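Local atomic coordinates of agarase (Pseudoalteromonas fuliginea, PDB entry 6XJ9), a protein that probably hydrolyses agarose, the galactan of red-algal cell walls, as a glycoside hydrolase of family GH50. Residues A[544-549]-A[584-589]; A[590-595]-A[626-631]. One frame throughout, in Å; residues are numbered along the deposited sequence.

Helix 584-609 is the common element: its first turns meet helix 537-550 in contact 1, and the following turns meet helix 627-634 in contact 2. The contacts follow one another along the chain, with centres about 12 Å apart. Contact 2 lies nearer the chain centre, against what is probably the (beta/alpha)8-type barrel of GH50 agarases, whereas contact 1 reaches into the helices that precede helix 584-609. The two are coupled directly. Ser588 of contact 1 probably hydrogen-bonds through OG to Glu628 OE2 of contact 2, and Leu545 and Met546 pack on Leu590. Helix 584-609 therefore links helix 537-550 to helix 627-634.

Contact 1 (A[544-549]-A[584-589]); sequences RLMKEK and LVDFSI
Met546 and Lys549 reach from helix 537-550 to Asp586 in the opening turn of helix 584-609. The two segments form a wide, steeply crossed helix pair in the helical region leading up to helix 584-609: the axes of these short segments are 11.0 Å apart at closest approach, with 131° between their N-to-C directions, so long side chains must span the gap. The tight part is the buried side. There the bend at chi2 of Met546 brings SD to 3.7 Å from Asp586 CB, and the bend at chi3 turns CE toward Ile589 CG2, 4.3 Å away. Leu556, Trp560, Trp567 and Phe570 also pack on the Met546 side chain. Around the carboxylate the polar contacts are divided: OD2 is hydrogen-bonded to Tyr550 OH and Trp560 NE1, whereas OD1 takes the salt bridge. Lys549 comes in from the solvent side, with CG anti to the backbone N (chi1 164°) and the rest of the chain extended. Its NZ meets Asp586 OD1 at 2.6 Å, on the syn side and slightly out of the carboxylate plane. At this exposed outer edge Lys549 NZ also has Val585 CG1 at 3.9 Å and Ile589 CD1 at 4.1 Å.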
# COMPACT_ATOMS: atom_id res chain seq x y z
N ARG A 544 58.78 -2.98 12.16
CA ARG A 544 58.97 -3.95 13.24
C ARG A 544 58.56 -5.34 12.78
O ARG A 544 59.32 -6.30 12.95
CB ARG A 544 58.24 -3.48 14.50
CG ARG A 544 58.65 -4.18 15.78
CD ARG A 544 57.81 -3.85 17.00
NE ARG A 544 56.42 -4.30 16.95
CZ ARG A 544 56.00 -5.57 17.04
NH1 ARG A 544 54.71 -5.83 16.99
NH2 ARG A 544 56.87 -6.56 17.16
N LEU A 545 57.37 -5.44 12.15
CA LEU A 545 56.73 -6.70 11.80
C LEU A 545 57.47 -7.40 10.66
O LEU A 545 57.54 -8.64 10.64
CB LEU A 545 55.26 -6.47 11.43
CG LEU A 545 54.35 -6.09 12.59
CD1 LEU A 545 52.99 -5.60 12.10
CD2 LEU A 545 54.19 -7.26 13.54
N MET A 546 57.96 -6.62 9.70
CA MET A 546 58.64 -7.19 8.55
C MET A 546 60.04 -7.69 8.94
O MET A 546 60.50 -8.71 8.43
CB MET A 546 58.72 -6.18 7.40
CG MET A 546 57.36 -5.92 6.74
SD MET A 546 56.64 -7.44 6.03
CE MET A 546 55.53 -7.96 7.34
N LYS A 547 60.71 -6.96 9.84
CA LYS A 547 62.01 -7.34 10.37
C LYS A 547 61.86 -8.59 11.24
O LYS A 547 62.73 -9.46 11.25
CB LYS A 547 62.63 -6.22 11.22
CG LYS A 547 63.14 -5.01 10.46
CD LYS A 547 63.61 -3.90 11.38
CE LYS A 547 63.96 -2.64 10.63
NZ LYS A 547 63.99 -1.46 11.53
N GLU A 548 60.74 -8.67 11.97
CA GLU A 548 60.45 -9.84 12.78
C GLU A 548 60.27 -11.05 11.87
O GLU A 548 60.68 -12.15 12.24
CB GLU A 548 59.21 -9.60 13.64
CG GLU A 548 58.83 -10.79 14.50
CD GLU A 548 57.40 -10.76 15.03
OE1 GLU A 548 56.52 -10.17 14.36
OE2 GLU A 548 57.16 -11.34 16.10
N LYS A 549 59.69 -10.84 10.68
CA LYS A 549 59.37 -11.93 9.76
C LYS A 549 60.59 -12.32 8.93
O LYS A 549 60.77 -13.50 8.64
CB LYS A 549 58.16 -11.61 8.88
CG LYS A 549 57.98 -12.49 7.65
CD LYS A 549 56.56 -12.55 7.10
CE LYS A 549 56.45 -13.30 5.78
NZ LYS A 549 55.06 -13.36 5.27
N LEU A 584 51.63 -9.82 -0.96
CA LEU A 584 50.26 -9.56 -0.53
C LEU A 584 49.99 -10.24 0.81
O LEU A 584 49.10 -9.82 1.56
CB LEU A 584 49.26 -9.96 -1.62
CG LEU A 584 49.23 -9.09 -2.88
CD1 LEU A 584 48.09 -9.49 -3.80
CD2 LEU A 584 49.11 -7.60 -2.54
N VAL A 585 50.79 -11.26 1.15
CA VAL A 585 50.62 -11.94 2.43
C VAL A 585 51.06 -10.99 3.54
O VAL A 585 50.42 -10.89 4.59
CB VAL A 585 51.32 -13.32 2.47
CG1 VAL A 585 51.49 -13.84 3.89
CG2 VAL A 585 50.58 -14.35 1.63
N ASP A 586 52.13 -10.23 3.26
CA ASP A 586 52.65 -9.21 4.16
C ASP A 586 51.70 -8.01 4.23
O ASP A 586 51.52 -7.44 5.31
CB ASP A 586 54.08 -8.82 3.77
CG ASP A 586 55.00 -10.03 3.75
OD1 ASP A 586 54.86 -10.87 4.64
OD2 ASP A 586 55.82 -10.15 2.81
N PHE A 587 51.11 -7.63 3.09
CA PHE A 587 50.15 -6.53 3.03
C PHE A 587 48.98 -6.83 3.97
O PHE A 587 48.47 -5.95 4.66
CB PHE A 587 49.71 -6.25 1.59
CG PHE A 587 50.70 -5.48 0.74
CD1 PHE A 587 52.05 -5.42 1.07
CD2 PHE A 587 50.28 -4.81 -0.40
CE1 PHE A 587 52.95 -4.71 0.29
CE2 PHE A 587 51.18 -4.12 -1.20
CZ PHE A 587 52.52 -4.06 -0.84
N SER A 588 48.58 -8.10 3.99
CA SER A 588 47.50 -8.60 4.82
C SER A 588 47.86 -8.52 6.30
O SER A 588 47.02 -8.17 7.12
CB SER A 588 47.15 -9.99 4.40
OG SER A 588 45.79 -10.26 4.71
N ILE A 589 49.12 -8.86 6.63
CA ILE A 589 49.63 -8.83 7.99
C ILE A 589 49.64 -7.38 8.49
O ILE A 589 49.22 -7.11 9.61
CB ILE A 589 51.03 -9.49 8.06
CG1 ILE A 589 50.94 -11.02 8.04
CG2 ILE A 589 51.84 -8.99 9.25
CD1 ILE A 589 52.27 -11.73 7.87

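Contact 2 (A[590-595]-A[626-631])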
# COMPACT_ATOMS: atom_id res chain seq x y z
N LEU A 590 50.07 -6.47 7.60
CA LEU A 590 50.21 -5.06 7.93
C LEU A 590 48.84 -4.42 8.10
O LEU A 590 48.60 -3.75 9.11
CB LEU A 590 51.08 -4.37 6.86
CG LEU A 590 52.53 -4.86 6.76
CD1 LEU A 590 53.34 -4.03 5.76
CD2 LEU A 590 53.21 -4.87 8.12
N LEU A 591 47.91 -4.69 7.17
CA LEU A 591 46.55 -4.17 7.31
C LEU A 591 45.86 -4.73 8.56
O LEU A 591 45.23 -3.97 9.31
CB LEU A 591 45.73 -4.40 6.04
CG LEU A 591 44.30 -3.86 6.08
CD1 LEU A 591 44.30 -2.36 6.33
CD2 LEU A 591 43.56 -4.17 4.78
N THR A 592 45.98 -6.03 8.82
CA THR A 592 45.43 -6.60 10.04
C THR A 592 46.00 -5.89 11.27
O THR A 592 45.25 -5.58 12.19
CB THR A 592 45.69 -8.11 10.15
OG1 THR A 592 45.13 -8.71 8.98
CG2 THR A 592 45.04 -8.74 11.36
N ALA A 593 47.32 -5.64 11.28
CA ALA A 593 48.00 -5.04 12.41
C ALA A 593 47.48 -3.63 12.67
O ALA A 593 47.29 -3.23 13.82
CB ALA A 593 49.51 -5.04 12.17
N TYR A 594 47.27 -2.88 11.59
CA TYR A 594 46.70 -1.54 11.69
C TYR A 594 45.33 -1.62 12.36
O TYR A 594 45.10 -0.97 13.37
CB TYR A 594 46.68 -0.83 10.32
CG TYR A 594 45.96 0.49 10.33
CD1 TYR A 594 46.63 1.66 10.64
CD2 TYR A 594 44.59 0.56 10.08
CE1 TYR A 594 45.98 2.88 10.70
CE2 TYR A 594 43.92 1.78 10.12
CZ TYR A 594 44.62 2.94 10.42
OH TYR A 594 43.98 4.13 10.48
N ALA A 595 44.44 -2.43 11.79
CA ALA A 595 43.07 -2.52 12.28
C ALA A 595 43.04 -3.09 13.71
O ALA A 595 42.21 -2.70 14.53
CB ALA A 595 42.24 -3.35 11.34
N PRO A 626 37.33 -4.64 4.19
CA PRO A 626 38.40 -5.62 3.99
C PRO A 626 38.28 -6.71 5.06
O PRO A 626 38.04 -6.41 6.23
CB PRO A 626 39.69 -4.82 4.24
CG PRO A 626 39.30 -3.38 3.96
CD PRO A 626 37.84 -3.27 4.38
N ILE A 627 38.43 -7.97 4.64
CA ILE A 627 38.36 -9.11 5.55
C ILE A 627 39.35 -8.95 6.70
O ILE A 627 39.06 -9.35 7.82
CB ILE A 627 38.51 -10.47 4.83
CG1 ILE A 627 38.07 -11.65 5.71
CG2 ILE A 627 39.93 -10.68 4.31
CD1 ILE A 627 36.58 -11.71 6.00
N GLU A 628 40.52 -8.33 6.46
CA GLU A 628 41.54 -8.20 7.49
C GLU A 628 41.03 -7.31 8.63
O GLU A 628 41.37 -7.51 9.80
CB GLU A 628 42.82 -7.59 6.91
CG GLU A 628 43.57 -8.53 5.98
CD GLU A 628 43.24 -8.42 4.50
OE1 GLU A 628 42.20 -7.83 4.15
OE2 GLU A 628 44.06 -8.93 3.69
N VAL A 629 40.23 -6.31 8.25
CA VAL A 629 39.74 -5.32 9.19
C VAL A 629 38.59 -5.95 9.97
O VAL A 629 38.50 -5.77 11.19
CB VAL A 629 39.33 -4.03 8.44
CG1 VAL A 629 38.71 -2.99 9.38
CG2 VAL A 629 40.52 -3.43 7.69
N VAL A 630 37.74 -6.72 9.28
CA VAL A 630 36.62 -7.38 9.95
C VAL A 630 37.17 -8.38 10.97
O VAL A 630 36.69 -8.47 12.10
CB VAL A 630 35.66 -8.08 8.97
CG1 VAL A 630 34.56 -8.81 9.73
CG2 VAL A 630 35.04 -7.13 7.97
N LYS A 631 38.18 -9.14 10.53
CA LYS A 631 38.85 -10.14 11.36
C LYS A 631 39.44 -9.47 12.59
O LYS A 631 39.27 -9.96 13.70
CB LYS A 631 39.87 -10.94 10.54
CG LYS A 631 40.62 -12.02 11.32
CD LYS A 631 41.73 -12.68 10.52
CE LYS A 631 42.67 -13.47 11.41
NZ LYS A 631 43.69 -14.20 10.62
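Leu591 and Thr592 turn their side chains differently to meet helix 627-634. With CG anti to the backbone N (chi1 -179°), Leu591 sends its branched end across to Pro626, Glu628 and Val629. In Thr592 it is OG1 that stands beside the backbone N (chi1 -56°), where it hydrogen-bonds to Ser588 O one turn back and at the same time rests on Glu628, 3.3 Å from its CB. That second approach is packing against the aliphatic part of the glutamate. Leu591 CD2 lies 4.0 Å from Pro626 CB, the two side chains crossing at about a right angle, while Leu591 CG touches Val629 CG2 at 4.1 Å. Helix 584-609 precedes strand 620-621 in the chain and helix 627-634 follows it, on the catalytic domain, which in GH50 agarases is a (beta/alpha)8-type barrel. The short segments run broadly in the same direction, inclined at 38°, with axes 8.2 Å apart at closest approach. The small Ala595 permits this closeness, its CB lying 3.8 Å from Val629 CA. The buried Glu628 carboxylate has partners beyond the two segments: OE1 is hydrogen-bonded to His521 NE2, and OE2 to Tyr522 OH. Phe512 and Phe620 also pack on Val629.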